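Side-chain contacts in phospholipase C-beta (PLC-beta) (Sepia officinalis, PDB 3QR0), which is a multidomain phospholipase C-beta joining a PH domain, EF-hand-like modules, a calcium-bearing TIM barrel split into X and Y parts, and a C2 domain: residues K27-E32 / T92-S97; I41-D46 / K131-E136; K498-T503 / V545-L550. One frame throughout, in Å; residues are numbered along the deposited sequence. Where two conformers were deposited one is given.

Interaction 1 (K27-E32 / T92-S97); sequences KFLKWE and TNFGSS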
loop_
_atom_site.group_PDB
_atom_site.type_symbol
_atom_site.label_atom_id
_atom_site.label_comp_id
_atom_site.label_asym_id
_atom_site.label_seq_id
_atom_site.Cartn_x
_atom_site.Cartn_y
_atom_site.Cartn_z
ATOM N N LYS A 27 2.355 22.698 23.652
ATOM C CA LYS A 27 3.455 22.318 24.524
ATOM C C LYS A 27 3.288 20.863 24.942
ATOM O O LYS A 27 2.188 20.432 25.289
ATOM C CB LYS A 27 3.502 23.237 25.749
ATOM C CG LYS A 27 3.656 24.716 25.387
ATOM C CD LYS A 27 3.174 25.665 26.490
ATOM C CE LYS A 27 4.300 26.141 27.390
ATOM N NZ LYS A 27 3.952 27.415 28.087
ATOM N N PHE A 28 4.377 20.104 24.869
ATOM C CA PHE A 28 4.396 18.709 25.311
ATOM C C PHE A 28 5.675 18.441 26.075
ATOM O O PHE A 28 6.692 19.083 25.824
ATOM C CB PHE A 28 4.381 17.749 24.122
ATOM C CG PHE A 28 3.100 17.743 23.335
ATOM C CD1 PHE A 28 2.130 16.776 23.571
ATOM C CD2 PHE A 28 2.888 18.669 22.322
ATOM C CE1 PHE A 28 0.955 16.747 22.830
ATOM C CE2 PHE A 28 1.714 18.651 21.574
ATOM C CZ PHE A 28 0.744 17.687 21.832
ATOM N N LEU A 29 5.631 17.485 26.996
ATOM C CA LEU A 29 6.857 16.934 27.556
ATOM C C LEU A 29 7.219 15.707 26.735
ATOM O O LEU A 29 6.386 14.828 26.529
ATOM C CB LEU A 29 6.701 16.559 29.031
ATOM C CG LEU A 29 6.629 17.712 30.033
ATOM C CD1 LEU A 29 6.615 17.167 31.467
ATOM C CD2 LEU A 29 7.777 18.708 29.863
ATOM N N LYS A 30 8.457 15.669 26.251
ATOM C CA LYS A 30 8.952 14.549 25.453
ATOM C C LYS A 30 9.906 13.711 26.295
ATOM O O LYS A 30 10.761 14.254 26.983
ATOM C CB LYS A 30 9.673 15.081 24.215
ATOM C CG LYS A 30 10.186 14.016 23.272
ATOM C CD LYS A 30 10.928 14.640 22.103
ATOM C CE LYS A 30 11.164 13.618 20.999
ATOM N NZ LYS A 30 12.026 12.502 21.468
ATOM N N TRP A 31 9.759 12.388 26.229
ATOM C CA TRP A 31 10.644 11.474 26.955
ATOM C C TRP A 31 10.969 10.247 26.102
ATOM O O TRP A 31 10.302 9.984 25.100
ATOM C CB TRP A 31 10.008 11.055 28.283
ATOM C CG TRP A 31 8.712 10.323 28.127
ATOM C CD1 TRP A 31 7.477 10.874 27.929
ATOM C CD2 TRP A 31 8.517 8.904 28.154
ATOM N NE1 TRP A 31 6.531 9.886 27.824
ATOM C CE2 TRP A 31 7.142 8.667 27.962
ATOM C CE3 TRP A 31 9.378 7.809 28.309
ATOM C CZ2 TRP A 31 6.603 7.382 27.923
ATOM C CZ3 TRP A 31 8.843 6.530 28.274
ATOM C CH2 TRP A 31 7.465 6.327 28.085
ATOM N N GLU A 32 12.002 9.513 26.506
ATOM C CA GLU A 32 12.463 8.324 25.787
ATOM C C GLU A 32 12.570 7.132 26.721
ATOM O O GLU A 32 12.907 7.287 27.888
ATOM C CB GLU A 32 13.849 8.571 25.195
ATOM C CG GLU A 32 13.892 9.573 24.069
ATOM C CD GLU A 32 15.302 9.766 23.534
ATOM O OE1 GLU A 32 16.122 8.825 23.648
ATOM O OE2 GLU A 32 15.587 10.856 22.993
ATOM N N THR A 92 2.857 14.128 35.485
ATOM C CA THR A 92 1.691 14.335 36.331
ATOM C C THR A 92 1.516 15.824 36.643
ATOM O O THR A 92 0.397 16.317 36.658
ATOM C CB THR A 92 1.787 13.505 37.635
ATOM O OG1 THR A 92 1.632 12.111 37.324
ATOM C CG2 THR A 92 0.709 13.919 38.633
ATOM N N ASN A 93 2.624 16.531 36.865
ATOM C CA ASN A 93 2.599 17.975 37.116
ATOM C C ASN A 93 2.429 18.854 35.866
ATOM O O ASN A 93 2.143 20.045 35.991
ATOM C CB ASN A 93 3.872 18.402 37.858
ATOM C CG ASN A 93 3.970 17.798 39.249
ATOM O OD1 ASN A 93 2.960 17.578 39.918
ATOM N ND2 ASN A 93 5.192 17.528 39.691
ATOM N N PHE A 94 2.601 18.279 34.676
ATOM C CA PHE A 94 2.533 19.047 33.424
ATOM C C PHE A 94 1.088 19.367 33.041
ATOM O O PHE A 94 0.263 18.465 32.892
ATOM C CB PHE A 94 3.212 18.268 32.293
ATOM C CG PHE A 94 3.486 19.088 31.063
ATOM C CD1 PHE A 94 4.459 20.080 31.076
ATOM C CD2 PHE A 94 2.792 18.852 29.885
ATOM C CE1 PHE A 94 4.726 20.835 29.937
ATOM C CE2 PHE A 94 3.050 19.601 28.740
ATOM C CZ PHE A 94 4.018 20.593 28.765
ATOM N N GLY A 95 0.787 20.652 32.872
ATOM C CA GLY A 95 -0.587 21.088 32.625
ATOM C C GLY A 95 -1.381 20.997 33.915
ATOM O O GLY A 95 -1.051 21.669 34.889
ATOM N N SER A 96 -2.414 20.161 33.940
ATOM C CA SER A 96 -3.209 19.971 35.158
ATOM C C SER A 96 -2.880 18.639 35.817
ATOM O O SER A 96 -2.987 17.591 35.177
ATOM C CB SER A 96 -4.702 20.010 34.841
ATOM O OG SER A 96 -5.468 19.866 36.031
ATOM N N SER A 97 -2.502 18.682 37.094
ATOM C CA SER A 97 -2.254 17.463 37.868
ATOM C C SER A 97 -3.542 16.712 38.222
ATOM O O SER A 97 -3.485 15.561 38.658
ATOM C CB SER A 97 -1.458 17.772 39.143
ATOM O OG SER A 97 -2.174 18.621 40.031
#
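Leu-29 and Phe-94 make an apolar CH-pi contact at the outside of the PH domain, where the turn following helix 85-93 folds back onto strand 26-31 of the seven-stranded sheet. The methine carbon Leu-29 CG sits over one face of the phenyl ring, 3.6 Å from the ring centroid and 20° off its normal. It is displaced toward the rim, with Phe-94 CD1 3.4 Å away. The two methyls share the work: Leu-29 CD1 lies nearest Phe-94 CD1 and CB, whereas Leu-29 CD2 is nearest Phe-94 CE1. The chi1 of -166° turns the Phe-94 ring away from its backbone N and out toward the strand, where its far edge reaches the backbone. Phe-94 CE2 lies 3.7 Å from Lys-27 O, which approaches at the rim near the ring plane. Lys-27 adds its CB near Phe-94 CZ, but its bent chain carries the amine off. The carbonyls of Phe-94 and Ser-96 both accept from Lys-104 NZ, which helps to hold the turn. Since no hydrogen bond joins the two segments, the pairing across them probably rests on dispersion and shape, while Lys-104 supplies part of the polar hold on the turn.

Interaction 2 (I41-D46 / K131-E136); sequences ILLRVD and KKWSEE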
loop_
_atom_site.group_PDB
_atom_site.type_symbol
_atom_site.label_atom_id
_atom_site.label_comp_id
_atom_site.label_asym_id
_atom_site.label_seq_id
_atom_site.Cartn_x
_atom_site.Cartn_y
_atom_site.Cartn_z
ATOM N N ILE A 41 8.749 20.649 24.838
ATOM C CA ILE A 41 8.874 21.094 23.459
ATOM C C ILE A 41 7.599 21.796 22.990
ATOM O O ILE A 41 6.518 21.576 23.545
ATOM C CB ILE A 41 9.183 19.916 22.507
ATOM C CG1 ILE A 41 8.024 18.910 22.468
ATOM C CG2 ILE A 41 10.470 19.224 22.930
ATOM C CD1 ILE A 41 8.055 17.979 21.270
ATOM N N LEU A 42 7.746 22.649 21.979
ATOM C CA LEU A 42 6.609 23.176 21.237
ATOM C C LEU A 42 6.515 22.371 19.946
ATOM O O LEU A 42 7.336 22.545 19.046
ATOM C CB LEU A 42 6.790 24.661 20.927
ATOM C CG LEU A 42 5.677 25.315 20.097
ATOM C CD1 LEU A 42 4.360 25.312 20.876
ATOM C CD2 LEU A 42 6.074 26.737 19.685
ATOM N N LEU A 43 5.536 21.472 19.881
ATOM C CA LEU A 43 5.332 20.622 18.713
ATOM C C LEU A 43 4.443 21.363 17.721
ATOM O O LEU A 43 3.452 21.971 18.114
ATOM C CB LEU A 43 4.682 19.296 19.128
ATOM C CG LEU A 43 4.572 18.192 18.071
ATOM C CD1 LEU A 43 5.960 17.777 17.578
ATOM C CD2 LEU A 43 3.818 16.990 18.635
ATOM N N ARG A 44 4.807 21.331 16.445
ATOM C CA ARG A 44 4.041 22.027 15.412
ATOM C C ARG A 44 3.871 21.160 14.171
ATOM O O ARG A 44 4.653 20.235 13.937
ATOM C CB ARG A 44 4.728 23.342 15.034
ATOM C CG ARG A 44 5.024 24.259 16.217
ATOM C CD ARG A 44 5.774 25.495 15.776
ATOM N NE ARG A 44 4.922 26.386 14.994
ATOM C CZ ARG A 44 5.352 27.463 14.343
ATOM N NH1 ARG A 44 6.640 27.793 14.368
ATOM N NH2 ARG A 44 4.489 28.216 13.666
ATOM N N VAL A 45 2.827 21.461 13.400
ATOM C CA VAL A 45 2.593 20.853 12.089
ATOM C C VAL A 45 2.727 21.950 11.039
ATOM O O VAL A 45 2.265 23.079 11.246
ATOM C CB VAL A 45 1.175 20.238 11.997
ATOM C CG1 VAL A 45 0.981 19.504 10.666
ATOM C CG2 VAL A 45 0.920 19.295 13.181
ATOM N N ASP A 46 3.353 21.648 9.909
ATOM C CA ASP A 46 3.377 22.638 8.832
ATOM C C ASP A 46 1.956 22.799 8.259
ATOM O O ASP A 46 1.108 21.913 8.424
ATOM C CB ASP A 46 4.376 22.266 7.743
ATOM C CG ASP A 46 3.924 21.084 6.929
ATOM O OD1 ASP A 46 3.418 21.295 5.806
ATOM O OD2 ASP A 46 4.057 19.946 7.430
ATOM N N LYS A 131 -6.007 14.186 22.522
ATOM C CA LYS A 131 -6.996 13.614 21.612
ATOM C C LYS A 131 -6.986 14.333 20.265
ATOM O O LYS A 131 -6.912 13.690 19.218
ATOM C CB LYS A 131 -8.398 13.664 22.234
ATOM C CG LYS A 131 -9.476 12.983 21.399
ATOM C CD LYS A 131 -10.794 12.900 22.160
ATOM C CE LYS A 131 -11.904 12.328 21.289
ATOM N NZ LYS A 131 -13.211 12.324 22.006
ATOM N N LYS A 132 -7.042 15.663 20.291
ATOM C CA LYS A 132 -7.054 16.451 19.055
ATOM C C LYS A 132 -5.832 16.170 18.178
ATOM O O LYS A 132 -5.972 15.971 16.972
ATOM C CB LYS A 132 -7.144 17.950 19.347
ATOM C CG LYS A 132 -7.241 18.806 18.085
ATOM C CD LYS A 132 -8.150 20.012 18.269
ATOM C CE LYS A 132 -8.579 20.611 16.926
ATOM N NZ LYS A 132 -9.237 19.625 16.018
ATOM N N TRP A 133 -4.643 16.155 18.779
ATOM C CA TRP A 133 -3.416 15.866 18.020
ATOM C C TRP A 133 -3.429 14.451 17.445
ATOM O O TRP A 133 -3.029 14.240 16.308
ATOM C CB TRP A 133 -2.158 16.080 18.867
ATOM C CG TRP A 133 -1.745 17.503 18.919
ATOM C CD1 TRP A 133 -2.283 18.481 19.696
ATOM C CD2 TRP A 133 -0.705 18.123 18.156
ATOM N NE1 TRP A 133 -1.647 19.671 19.469
ATOM C CE2 TRP A 133 -0.673 19.480 18.526
ATOM C CE3 TRP A 133 0.204 17.662 17.201
ATOM C CZ2 TRP A 133 0.232 20.387 17.969
ATOM C CZ3 TRP A 133 1.107 18.568 16.649
ATOM C CH2 TRP A 133 1.112 19.910 17.036
ATOM N N SER A 134 -3.897 13.492 18.237
ATOM C CA SER A 134 -3.962 12.101 17.799
ATOM C C SER A 134 -4.877 11.926 16.588
ATOM O O SER A 134 -4.521 11.236 15.634
ATOM C CB SER A 134 -4.436 11.199 18.940
ATOM O OG SER A 134 -4.202 9.836 18.622
ATOM N N GLU A 135 -6.048 12.558 16.624
ATOM C CA GLU A 135 -6.996 12.464 15.515
ATOM C C GLU A 135 -6.496 13.190 14.270
ATOM O O GLU A 135 -6.628 12.682 13.161
ATOM C CB GLU A 135 -8.363 13.008 15.921
ATOM C CG GLU A 135 -9.046 12.139 16.957
ATOM C CD GLU A 135 -10.356 12.716 17.446
ATOM O OE1 GLU A 135 -10.416 13.940 17.708
ATOM O OE2 GLU A 135 -11.324 11.935 17.584
ATOM N N GLU A 136 -5.916 14.367 14.459
ATOM C CA GLU A 136 -5.456 15.174 13.329
ATOM C C GLU A 136 -4.251 14.549 12.642
ATOM O O GLU A 136 -4.254 14.374 11.423
ATOM C CB GLU A 136 -5.131 16.604 13.777
ATOM C CG GLU A 136 -6.361 17.451 14.098
ATOM C CD GLU A 136 -7.290 17.650 12.910
ATOM O OE1 GLU A 136 -6.794 17.814 11.773
ATOM O OE2 GLU A 136 -8.525 17.651 13.120
#
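Trp-133 enters between Leu-43 and Val-45 with the benzo end of its indole leading, and the two aliphatic side chains fall on opposite sides of the ring plane. On one side Leu-43 CD2 comes within 3.7 Å of Trp-133 CZ3, with CE3 only slightly farther from the same methyl. On the other, Val-45 CG2 lies 3.5 Å from Trp-133 CZ3, approaching obliquely. Both aliphatic chains run past the indole in the opposite sense and touch it only at its benzo end, round CZ3. Ahead of the leading edge is the strand backbone: Arg-44 CA lies in the ring plane, 4.0 Å from Trp-133 CH2, and Leu-43 O stands obliquely 3.3 Å from the same carbon.

This is the PH-domain arrangement in which the C-terminal helix, here 127-141, closes one end of the bent antiparallel sandwich; Trp-133 plugs its indole into the core. Strand 39-45 alternates accordingly: Leu-43 and Val-45 face the helix, while Arg-44 turns the other way and gives its NE to Ile-23 O. The local axes of strand and helix are 11.7 Å apart and inclined by 33°, a gap that the long indole can bridge. Placing CG anti to the carbonyl carbon (chi1 -82°) aims the indole at the strand. Its one polar atom does not meet the strand segment, since Trp-133 NE1 donates to Asp-26 OD2, a bond that should limit rotation of the ring. On the same helix Lys-132 NZ and Glu-136 OE2, one turn apart, form a salt bridge at 3.6 Å, beside helix 20-24, where Leu-22 touches both Trp-133 and Glu-136.

Interaction 3 (K498-T503 / V545-L550); sequences KKDAGT and VETQAL
The carboxylate of Asp-500 is gripped at both oxygens: OD2 accepts a hydrogen bond from the hydroxyl of Thr-547, while OD1 forms a salt bridge with Lys-496, one turn earlier in the same helix. Thr-547 OG1 to Asp-500 OD2 measures 2.5 Å, a very short separation whose exact value deserves some caution. The hydroxyl meets OD2 at about 124° to the CG-OD2 bond, from the side nearer CB, and Asp-500 CB is itself 3.4 Å from Thr-547 OG1. The two side chains cross at about a right angle, and Thr-547 CG2 also comes close to OD2. Asp-500 has its CG anti to the carbonyl carbon (chi1 -71°), which reaches the carboxylate across to the opening turn of helix 546-555.

Beside this polar bond lies a patch of van der Waals packing. Val-545, the N-cap residue of that helix, holds CG2 anti to its backbone N and thereby sets it 3.6 Å from Asp-500 O. Val-545 CB lies 4.3 Å from Ala-501 CB, and both residues also touch Tyr-572 of strand 569-572. The contact thus brings the last turn of helix 488-501 against a beta-to-alpha junction of the TIM barrel, where strand 540-545 passes directly into helix 546-555. A glycerol molecule, probably from the crystallisation liquor, is hydrogen-bonded to Val-545 N and Gln-548 OE1. Just past Gly-502, which has positive phi, Thr-503 OG1 bonds Glu-417, a ligand of the calcium ion.

Lys-496 and the nearby N-terminal end of helix 546-555 would both be expected to favour a negatively charged Asp-500. The hydroxyl-to-carboxylate bond, set by the approach to OD2, probably gives this junction directionality, while the valine-alanine contact beside it supplies looser, undirected packing.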
loop_
_atom_site.group_PDB
_atom_site.type_symbol
_atom_site.label_atom_id
_atom_site.label_comp_id
_atom_site.label_asym_id
_atom_site.label_seq_id
_atom_site.Cartn_x
_atom_site.Cartn_y
_atom_site.Cartn_z
ATOM N N LYS A 498 -1.508 -32.291 3.459
ATOM C CA LYS A 498 -1.565 -32.248 4.925
ATOM C C LYS A 498 -0.206 -31.937 5.559
ATOM O O LYS A 498 -0.130 -31.151 6.502
ATOM C CB LYS A 498 -2.142 -33.551 5.483
ATOM C CG LYS A 498 -3.633 -33.671 5.230
ATOM C CD LYS A 498 -4.217 -34.979 5.731
ATOM C CE LYS A 498 -5.698 -35.063 5.366
ATOM N NZ LYS A 498 -6.247 -36.436 5.535
ATOM N N LYS A 499 0.857 -32.538 5.029
ATOM C CA LYS A 499 2.216 -32.260 5.501
ATOM C C LYS A 499 2.597 -30.801 5.293
ATOM O O LYS A 499 3.125 -30.158 6.201
ATOM C CB LYS A 499 3.237 -33.157 4.798
ATOM C CG LYS A 499 3.196 -34.600 5.248
ATOM C CD LYS A 499 4.305 -35.420 4.594
ATOM C CE LYS A 499 4.209 -36.884 4.980
ATOM N NZ LYS A 499 5.538 -37.543 4.911
ATOM N N ASP A 500 2.323 -30.284 4.097
ATOM C CA ASP A 500 2.631 -28.892 3.770
ATOM C C ASP A 500 1.832 -27.899 4.625
ATOM O O ASP A 500 2.268 -26.767 4.828
ATOM C CB ASP A 500 2.385 -28.621 2.278
ATOM C CG ASP A 500 3.421 -29.285 1.372
ATOM O OD1 ASP A 500 4.359 -29.934 1.885
ATOM O OD2 ASP A 500 3.297 -29.156 0.134
ATOM N N ALA A 501 0.674 -28.331 5.125
ATOM C CA ALA A 501 -0.188 -27.491 5.968
ATOM C C ALA A 501 0.385 -27.243 7.364
ATOM O O ALA A 501 -0.020 -26.294 8.040
ATOM C CB ALA A 501 -1.582 -28.111 6.084
ATOM N N GLY A 502 1.309 -28.096 7.800
ATOM C CA GLY A 502 1.993 -27.902 9.072
ATOM C C GLY A 502 1.026 -28.039 10.227
ATOM O O GLY A 502 0.190 -28.948 10.232
ATOM N N THR A 503 1.105 -27.119 11.187
ATOM C CA THR A 503 0.228 -27.167 12.363
ATOM C C THR A 503 -1.259 -27.002 12.011
ATOM O O THR A 503 -2.121 -27.436 12.766
ATOM C CB THR A 503 0.608 -26.106 13.423
ATOM O OG1 THR A 503 0.441 -24.792 12.880
ATOM C CG2 THR A 503 2.058 -26.298 13.895
ATOM N N VAL A 545 -3.998 -24.849 2.060
ATOM C CA VAL A 545 -2.566 -24.633 1.894
ATOM C C VAL A 545 -2.305 -24.510 0.390
ATOM O O VAL A 545 -3.063 -25.046 -0.413
ATOM C CB VAL A 545 -1.734 -25.766 2.537
ATOM C CG1 VAL A 545 -1.868 -27.085 1.751
ATOM C CG2 VAL A 545 -0.271 -25.345 2.667
ATOM N N GLU A 546 -1.270 -23.772 -0.003
ATOM C CA GLU A 546 -1.037 -23.521 -1.421
ATOM C C GLU A 546 -0.949 -24.815 -2.226
ATOM O O GLU A 546 -1.420 -24.863 -3.349
ATOM C CB GLU A 546 0.203 -22.644 -1.655
ATOM C CG GLU A 546 1.536 -23.298 -1.382
ATOM C CD GLU A 546 2.704 -22.349 -1.626
ATOM O OE1 GLU A 546 3.198 -21.757 -0.649
ATOM O OE2 GLU A 546 3.127 -22.189 -2.792
ATOM N N THR A 547 -0.368 -25.860 -1.642
ATOM C CA THR A 547 -0.260 -27.161 -2.303
ATOM C C THR A 547 -1.636 -27.724 -2.687
ATOM O O THR A 547 -1.801 -28.249 -3.786
ATOM C CB THR A 547 0.481 -28.179 -1.413
ATOM O OG1 THR A 547 1.701 -27.595 -0.942
ATOM C CG2 THR A 547 0.797 -29.453 -2.187
ATOM N N GLN A 548 -2.624 -27.601 -1.796
ATOM C CA GLN A 548 -3.973 -28.100 -2.095
ATOM C C GLN A 548 -4.615 -27.266 -3.193
ATOM O O GLN A 548 -5.165 -27.813 -4.146
ATOM C CB GLN A 548 -4.874 -28.101 -0.856
ATOM C CG GLN A 548 -6.293 -28.654 -1.113
ATOM C CD GLN A 548 -7.151 -28.731 0.147
ATOM O OE1 GLN A 548 -7.055 -27.879 1.025
ATOM N NE2 GLN A 548 -8.003 -29.751 0.227
ATOM N N ALA A 549 -4.536 -25.948 -3.047
ATOM C CA ALA A 549 -5.130 -25.014 -4.002
ATOM C C ALA A 549 -4.533 -25.177 -5.400
ATOM O O ALA A 549 -5.250 -25.061 -6.386
ATOM C CB ALA A 549 -4.968 -23.583 -3.517
ATOM N N LEU A 550 -3.230 -25.451 -5.473
ATOM C CA LEU A 550 -2.555 -25.711 -6.752
ATOM C C LEU A 550 -3.057 -26.984 -7.430
ATOM O O LEU A 550 -3.234 -27.009 -8.645
ATOM C CB LEU A 550 -1.037 -25.799 -6.560
ATOM C CG LEU A 550 -0.319 -24.474 -6.314
ATOM C CD1 LEU A 550 1.113 -24.700 -5.823
ATOM C CD2 LEU A 550 -0.334 -23.627 -7.587
#

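Interactions 1 and 2 belong to one PH domain, their centres 14 Å apart, and meet through neighbouring strands 26-31 and 39-45. Phe-28 joins them: its carbonyl O is 2.8 Å from Ile-41 N, a probable hydrogen bond, and its ring packs edge-to-face on Trp-133, with CZ 3.8 Å from Trp-133 CD1. Phe-28 and its neighbour Leu-29 point to opposite sides of the strand, one toward each contact. Interaction 3 is separate, its centre about 53 Å from that of interaction 1 and 48 Å from that of interaction 2. It alone approaches the metal site: the side chain of Ala-501 is about 9 Å from the calcium ion.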